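Local structure of uncharacterized protein, DUF633, LMOf2365_1472 (Listeria monocytogenes str. 4b F2365, 3GNL) at residues Gln218-Ile221 / Arg222-His226; Lys183-Ser186 / Ala187-Ser191; Ala128-Gln131 / Leu132-Ser136. The protein is uncharacterised but is probably a tRNA methyltransferase that modifies N1 of adenine 22. One frame throughout, in Å; residues are numbered along the deposited sequence.

Interaction 1 (Gln218-Ile221 / Arg222-His226)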
# COMPACT_ATOMS: atom_id res chain seq x y z
N GLN A 218 9.38 26.03 15.73
CA GLN A 218 9.37 26.91 14.56
C GLN A 218 9.55 26.09 13.27
O GLN A 218 8.91 26.40 12.26
CB GLN A 218 10.45 28.02 14.64
CG GLN A 218 10.15 29.10 15.66
CD GLN A 218 8.99 30.02 15.29
OE1 GLN A 218 8.27 29.81 14.28
NE2 GLN A 218 8.80 31.07 16.09
N ALA A 219 10.40 25.08 13.35
CA ALA A 219 10.67 24.19 12.24
C ALA A 219 9.42 23.35 11.98
O ALA A 219 9.05 23.13 10.82
CB ALA A 219 11.86 23.30 12.52
N LYS A 220 8.75 22.93 13.05
CA LYS A 220 7.50 22.16 12.91
C LYS A 220 6.45 23.00 12.17
O LYS A 220 5.73 22.50 11.27
CB LYS A 220 7.01 21.69 14.29
CG LYS A 220 5.76 20.77 14.29
CD LYS A 220 5.73 19.86 15.55
CE LYS A 220 4.85 18.60 15.30
NZ LYS A 220 4.21 18.01 16.53
N ILE A 221 6.36 24.29 12.50
CA ILE A 221 5.44 25.21 11.85
C ILE A 221 5.75 25.35 10.35
O ILE A 221 4.86 25.27 9.53
CB ILE A 221 5.39 26.59 12.56
CG1 ILE A 221 4.66 26.46 13.91
CG2 ILE A 221 4.75 27.68 11.71
CD1 ILE A 221 4.49 27.78 14.64
N ARG A 222 7.02 25.57 10.02
CA ARG A 222 7.45 25.57 8.63
C ARG A 222 7.02 24.30 7.89
O ARG A 222 6.50 24.39 6.77
CB ARG A 222 8.95 25.78 8.52
CG ARG A 222 9.33 27.22 8.28
CD ARG A 222 10.85 27.41 8.17
NE ARG A 222 11.47 27.49 9.50
CZ ARG A 222 12.27 26.57 10.04
NH1 ARG A 222 12.60 25.47 9.37
NH2 ARG A 222 12.74 26.76 11.25
N GLU A 223 7.25 23.14 8.50
CA GLU A 223 6.83 21.87 7.91
C GLU A 223 5.31 21.83 7.68
O GLU A 223 4.84 21.48 6.61
CB GLU A 223 7.29 20.66 8.72
CG GLU A 223 6.70 19.37 8.12
CD GLU A 223 7.41 18.09 8.50
OE1 GLU A 223 7.45 17.76 9.72
OE2 GLU A 223 7.89 17.38 7.57
N LEU A 224 4.54 22.22 8.70
CA LEU A 224 3.09 22.23 8.57
C LEU A 224 2.63 23.22 7.49
O LEU A 224 1.68 22.95 6.72
CB LEU A 224 2.44 22.57 9.92
CG LEU A 224 2.61 21.50 10.99
CD1 LEU A 224 2.29 22.13 12.35
CD2 LEU A 224 1.73 20.29 10.73
N GLU A 225 3.25 24.41 7.41
CA GLU A 225 2.92 25.36 6.34
C GLU A 225 3.13 24.75 4.94
O GLU A 225 2.31 24.99 4.05
CB GLU A 225 3.71 26.67 6.46
CG GLU A 225 3.24 27.54 7.64
CD GLU A 225 4.20 28.69 7.96
OE1 GLU A 225 5.40 28.61 7.62
OE2 GLU A 225 3.74 29.67 8.58
N HIS A 226 4.20 23.99 4.80
CA HIS A 226 4.56 23.33 3.53
C HIS A 226 3.48 22.31 3.16
O HIS A 226 3.01 22.26 2.01
CB HIS A 226 5.92 22.63 3.64
CG HIS A 226 6.35 21.89 2.39
ND1 HIS A 226 6.42 22.49 1.15
CD2 HIS A 226 6.80 20.62 2.23
CE1 HIS A 226 6.86 21.60 0.26
NE2 HIS A 226 7.11 20.47 0.89
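Arg222 folds back over Ala219, one turn earlier in helix 215-235, and Arg222 N donates to Gln218 O at 3.0 Å. The next three residues repeat the i to i+4 pattern of an alpha helix. Glu223 N donates to Ala219 O, Leu224 N to Lys220 O at 2.8 Å, and Glu225 N to Ile221 O, also at 2.8 Å. All four carbonyls of 218-221 are therefore satisfied by the following turn. Arg222 O goes on to accept from His226 N.

The side chains add van der Waals contact rather than further bonds between the two segments. The Arg222 chain bends at chi3 (-82°), which turns the guanidinium back along the helix. One face of that group lies against Ala219 CA. Arg222 NH2 comes within 3.4 Å of Ala219 CA and 3.8 Å of Ala219 CB. The Glu225 side chain passes Ile221 at a slant, with Glu225 OE2 3.8 Å from Ile221 CG2. Leu224 CG packs 3.3 Å from Lys220 O, beside the backbone bond that this oxygen accepts. Glu223 OE2 has a long, weak ion pair with Lys227.

The helix rests on helix 187-208 through its apolar side. Ile221 touches Ile207 and Ser208, and Leu224 touches Trp200 and Ile203, so the two helices pack as a pair.

Interaction 2 (Lys183-Ser186 / Ala187-Ser191)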
# COMPACT_ATOMS: atom_id res chain seq x y z
N LYS A 183 -5.19 13.10 -10.09
CA LYS A 183 -5.96 13.29 -11.34
C LYS A 183 -7.47 13.04 -11.13
O LYS A 183 -8.31 13.79 -11.62
CB LYS A 183 -5.43 12.42 -12.48
CG LYS A 183 -4.05 12.79 -13.02
CD LYS A 183 -3.93 12.29 -14.47
CE LYS A 183 -2.52 11.82 -14.82
NZ LYS A 183 -2.57 10.68 -15.79
N GLU A 184 -7.78 11.99 -10.39
CA GLU A 184 -9.13 11.56 -10.13
C GLU A 184 -9.90 12.56 -9.25
O GLU A 184 -11.07 12.83 -9.50
CB GLU A 184 -9.09 10.20 -9.47
CG GLU A 184 -10.46 9.64 -9.17
CD GLU A 184 -10.47 8.39 -8.25
OE1 GLU A 184 -9.52 8.16 -7.43
OE2 GLU A 184 -11.48 7.65 -8.35
N GLN A 185 -9.22 13.08 -8.20
CA GLN A 185 -9.86 13.99 -7.25
C GLN A 185 -11.23 13.47 -6.77
O GLN A 185 -12.24 14.20 -6.83
CB GLN A 185 -10.02 15.41 -7.87
CG GLN A 185 -8.75 16.13 -8.27
CD GLN A 185 -8.07 16.81 -7.09
OE1 GLN A 185 -8.71 17.10 -6.07
NE2 GLN A 185 -6.78 17.08 -7.22
N SER A 186 -11.31 12.23 -6.28
CA SER A 186 -12.58 11.72 -5.78
C SER A 186 -13.06 12.47 -4.53
O SER A 186 -12.28 13.21 -3.91
CB SER A 186 -12.45 10.25 -5.47
OG SER A 186 -11.76 10.10 -4.24
N ALA A 187 -14.32 12.28 -4.15
CA ALA A 187 -14.85 12.98 -2.99
C ALA A 187 -14.11 12.54 -1.73
O ALA A 187 -13.93 13.36 -0.84
CB ALA A 187 -16.34 12.67 -2.86
N ILE A 188 -13.71 11.27 -1.66
CA ILE A 188 -12.95 10.79 -0.50
C ILE A 188 -11.56 11.43 -0.45
O ILE A 188 -11.08 11.84 0.61
CB ILE A 188 -12.89 9.24 -0.48
CG1 ILE A 188 -14.31 8.65 -0.18
CG2 ILE A 188 -11.86 8.72 0.52
CD1 ILE A 188 -14.45 7.18 -0.59
N PHE A 189 -10.91 11.50 -1.59
CA PHE A 189 -9.63 12.18 -1.69
C PHE A 189 -9.74 13.62 -1.19
O PHE A 189 -8.92 14.05 -0.35
CB PHE A 189 -9.13 12.16 -3.13
CG PHE A 189 -7.84 12.91 -3.35
CD1 PHE A 189 -6.62 12.26 -3.25
CD2 PHE A 189 -7.86 14.27 -3.71
CE1 PHE A 189 -5.41 12.95 -3.47
CE2 PHE A 189 -6.66 14.96 -3.92
CZ PHE A 189 -5.44 14.31 -3.81
N LYS A 190 -10.70 14.38 -1.70
CA LYS A 190 -10.81 15.79 -1.34
C LYS A 190 -11.15 15.93 0.15
O LYS A 190 -10.59 16.82 0.80
CB LYS A 190 -11.90 16.45 -2.19
CG LYS A 190 -11.54 16.52 -3.63
CD LYS A 190 -12.55 17.42 -4.39
CE LYS A 190 -12.29 17.43 -5.89
NZ LYS A 190 -11.15 18.30 -6.27
N SER A 191 -12.04 15.08 0.66
CA SER A 191 -12.42 15.21 2.07
C SER A 191 -11.26 14.85 3.00
O SER A 191 -11.03 15.52 4.03
CB SER A 191 -13.71 14.45 2.35
OG SER A 191 -13.51 13.07 2.32
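Lys190 reaches back across the Gln185 side chain at about a right angle, and Lys190 NZ donates to Gln185 OE1 at 2.7 Å. The ammonium does not lie in the amide plane. It sits above the carbonyl, 38° out of that plane. Two bends bring the groups together, one at chi2 of Gln185 and one at chi4 of Lys190. Gln185 NE2, at the other end of the amide, donates to Leu182 O.

The Phe189 ring runs obliquely past the same amide, with the two planes 80° apart. Phe189 CE2 is 3.7 Å from Gln185 OE1. Ser186 starts the new helix as its N-cap. With chi1 at 77°, Ser186 OG lies between its own backbone N and carbonyl carbon and accepts from Phe189 N at 3.1 Å. Ser186 O receives Lys190 N at 3.0 Å.

The contact is the corner between helix 179-184 and helix 187-208, and Gln185 makes the break with a positive phi. Phe189 packs on Leu181 and Leu182 and meets Trp193 edge to face. Leu235 of helix 215-235 touches Gln185, Phe189 and Lys190. Ser186 and Ile188 lean on Ile148 of strand 141-151.

Interaction 3 (Ala128-Gln131 / Leu132-Ser136)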
# COMPACT_ATOMS: atom_id res chain seq x y z
N ALA A 128 1.93 6.56 5.91
CA ALA A 128 3.12 6.95 5.14
C ALA A 128 3.18 6.32 3.72
O ALA A 128 4.24 5.77 3.33
CB ALA A 128 4.37 6.64 5.94
N ALA A 129 2.07 6.42 3.01
CA ALA A 129 2.00 5.95 1.61
C ALA A 129 3.12 6.62 0.79
O ALA A 129 3.72 5.99 -0.09
CB ALA A 129 0.64 6.25 1.01
N TRP A 130 3.41 7.89 1.06
CA TRP A 130 4.42 8.61 0.31
C TRP A 130 5.76 7.88 0.30
O TRP A 130 6.52 8.03 -0.68
CB TRP A 130 4.59 10.05 0.87
CG TRP A 130 5.22 10.09 2.25
CD1 TRP A 130 4.55 10.11 3.45
CD2 TRP A 130 6.62 10.10 2.58
NE1 TRP A 130 5.43 10.14 4.50
CE2 TRP A 130 6.71 10.13 4.00
CE3 TRP A 130 7.80 10.10 1.82
CZ2 TRP A 130 7.94 10.17 4.68
CZ3 TRP A 130 9.02 10.12 2.48
CH2 TRP A 130 9.08 10.16 3.90
N GLN A 131 6.09 7.10 1.33
CA GLN A 131 7.35 6.36 1.40
C GLN A 131 7.44 5.39 0.23
O GLN A 131 8.52 5.18 -0.33
CB GLN A 131 7.44 5.53 2.67
CG GLN A 131 7.63 6.31 3.94
CD GLN A 131 9.09 6.49 4.25
OE1 GLN A 131 9.95 6.19 3.41
NE2 GLN A 131 9.38 7.00 5.45
N LEU A 132 6.32 4.80 -0.14
CA LEU A 132 6.32 3.85 -1.25
C LEU A 132 6.35 4.55 -2.60
O LEU A 132 6.87 4.02 -3.60
CB LEU A 132 5.10 2.93 -1.11
CG LEU A 132 5.17 2.04 0.13
CD1 LEU A 132 3.89 1.28 0.25
CD2 LEU A 132 6.39 1.09 0.10
N ARG A 133 5.81 5.77 -2.69
CA ARG A 133 5.91 6.53 -3.93
C ARG A 133 7.34 7.00 -4.13
O ARG A 133 7.80 7.01 -5.28
CB ARG A 133 4.85 7.66 -4.00
CG ARG A 133 3.46 7.09 -3.74
CD ARG A 133 2.40 8.03 -4.26
NE ARG A 133 1.07 7.63 -3.85
CZ ARG A 133 0.48 7.99 -2.71
NH1 ARG A 133 1.07 8.85 -1.86
NH2 ARG A 133 -0.74 7.53 -2.43
N GLU A 134 8.06 7.30 -3.04
CA GLU A 134 9.48 7.62 -3.13
C GLU A 134 10.24 6.40 -3.57
O GLU A 134 11.09 6.53 -4.46
CB GLU A 134 10.05 8.15 -1.81
CG GLU A 134 11.42 8.73 -2.01
CD GLU A 134 11.83 9.61 -0.88
OE1 GLU A 134 11.72 9.17 0.30
OE2 GLU A 134 12.25 10.75 -1.18
N TRP A 135 9.94 5.25 -2.98
CA TRP A 135 10.57 4.01 -3.39
C TRP A 135 10.35 3.79 -4.88
O TRP A 135 11.27 3.37 -5.59
CB TRP A 135 9.99 2.85 -2.57
CG TRP A 135 10.60 1.50 -2.96
CD1 TRP A 135 11.70 0.92 -2.43
CD2 TRP A 135 10.11 0.62 -3.97
NE1 TRP A 135 11.94 -0.29 -3.06
CE2 TRP A 135 11.00 -0.48 -4.04
CE3 TRP A 135 9.03 0.69 -4.86
CZ2 TRP A 135 10.81 -1.55 -4.95
CZ3 TRP A 135 8.84 -0.37 -5.76
CH2 TRP A 135 9.73 -1.48 -5.78
N SER A 136 9.15 4.04 -5.37
CA SER A 136 8.84 3.84 -6.79
C SER A 136 9.76 4.69 -7.67
O SER A 136 10.29 4.20 -8.68
CB SER A 136 7.34 4.14 -7.00
OG SER A 136 7.06 4.96 -8.11
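Trp130 and Glu134 lie side by side, one turn apart, in the first turns of helix 129-139. This helix belongs to the Rossmann-like methyltransferase fold and follows strand 120-125. Glu134 OE1 comes to the edge of the Trp130 ring, near its plane, at 3.6 Å from Trp130 CZ3. The carboxylate is turned 68° from the ring. Trp130 has chi1 at 69°, which places CG between the backbone N and the carbonyl carbon and brings the indole over Gln131. The CG of Gln131 packs against one face, 3.8 Å above the centre of the Trp130 ring.

The backbone beneath is less regular at its start. Ala129 O accepts Leu132 N at 2.9 Å, with an N-H...O angle of only 136°, and Arg133 N more weakly at 3.3 Å. Beyond this, Glu134 N to Trp130 O and Trp135 N to Gln131 O settle into the alpha-helical pattern.

The next shell fixes the polar ends. Arg105 NH1 makes a salt bridge with Glu134 OE1 and a hydrogen bond with Gln131 OE1, so one arginine nitrogen holds both side chains. Leu132 faces helix 101-110 and strand 120-125 through Ile104, Leu123 and Pro125. Trp135 packs on Leu108 and Leu121.

Arg133 runs out extended from CG to NE on another side of the helix. Its NE forms a salt bridge with Glu146 OE2, and NH1 donates to Ile175 O. Arg133 NH1 and Arg133 NH2 each lie 3.9 Å from Ala129 CB.

All three contacts are local and follow in series along the chain, in the order interaction 3, interaction 2, interaction 1. None nests in or crosses another, and each closes just a turn or a corner. Residues 128-136 begin the helix after strand 120-125 and join the sheet to helix 101-110. The chain then passes through strands 141-151 and 154-163, then through helices 172-177 and 179-184, to residues 183-191, the corner at which the long helix 187-208 starts. Interaction 1 lies on the returning helix 215-235, whose far end comes back to interaction 2 at Leu235. The centres of interactions 1 and 2 are about 25 Å apart, and no two of the three contacts touch.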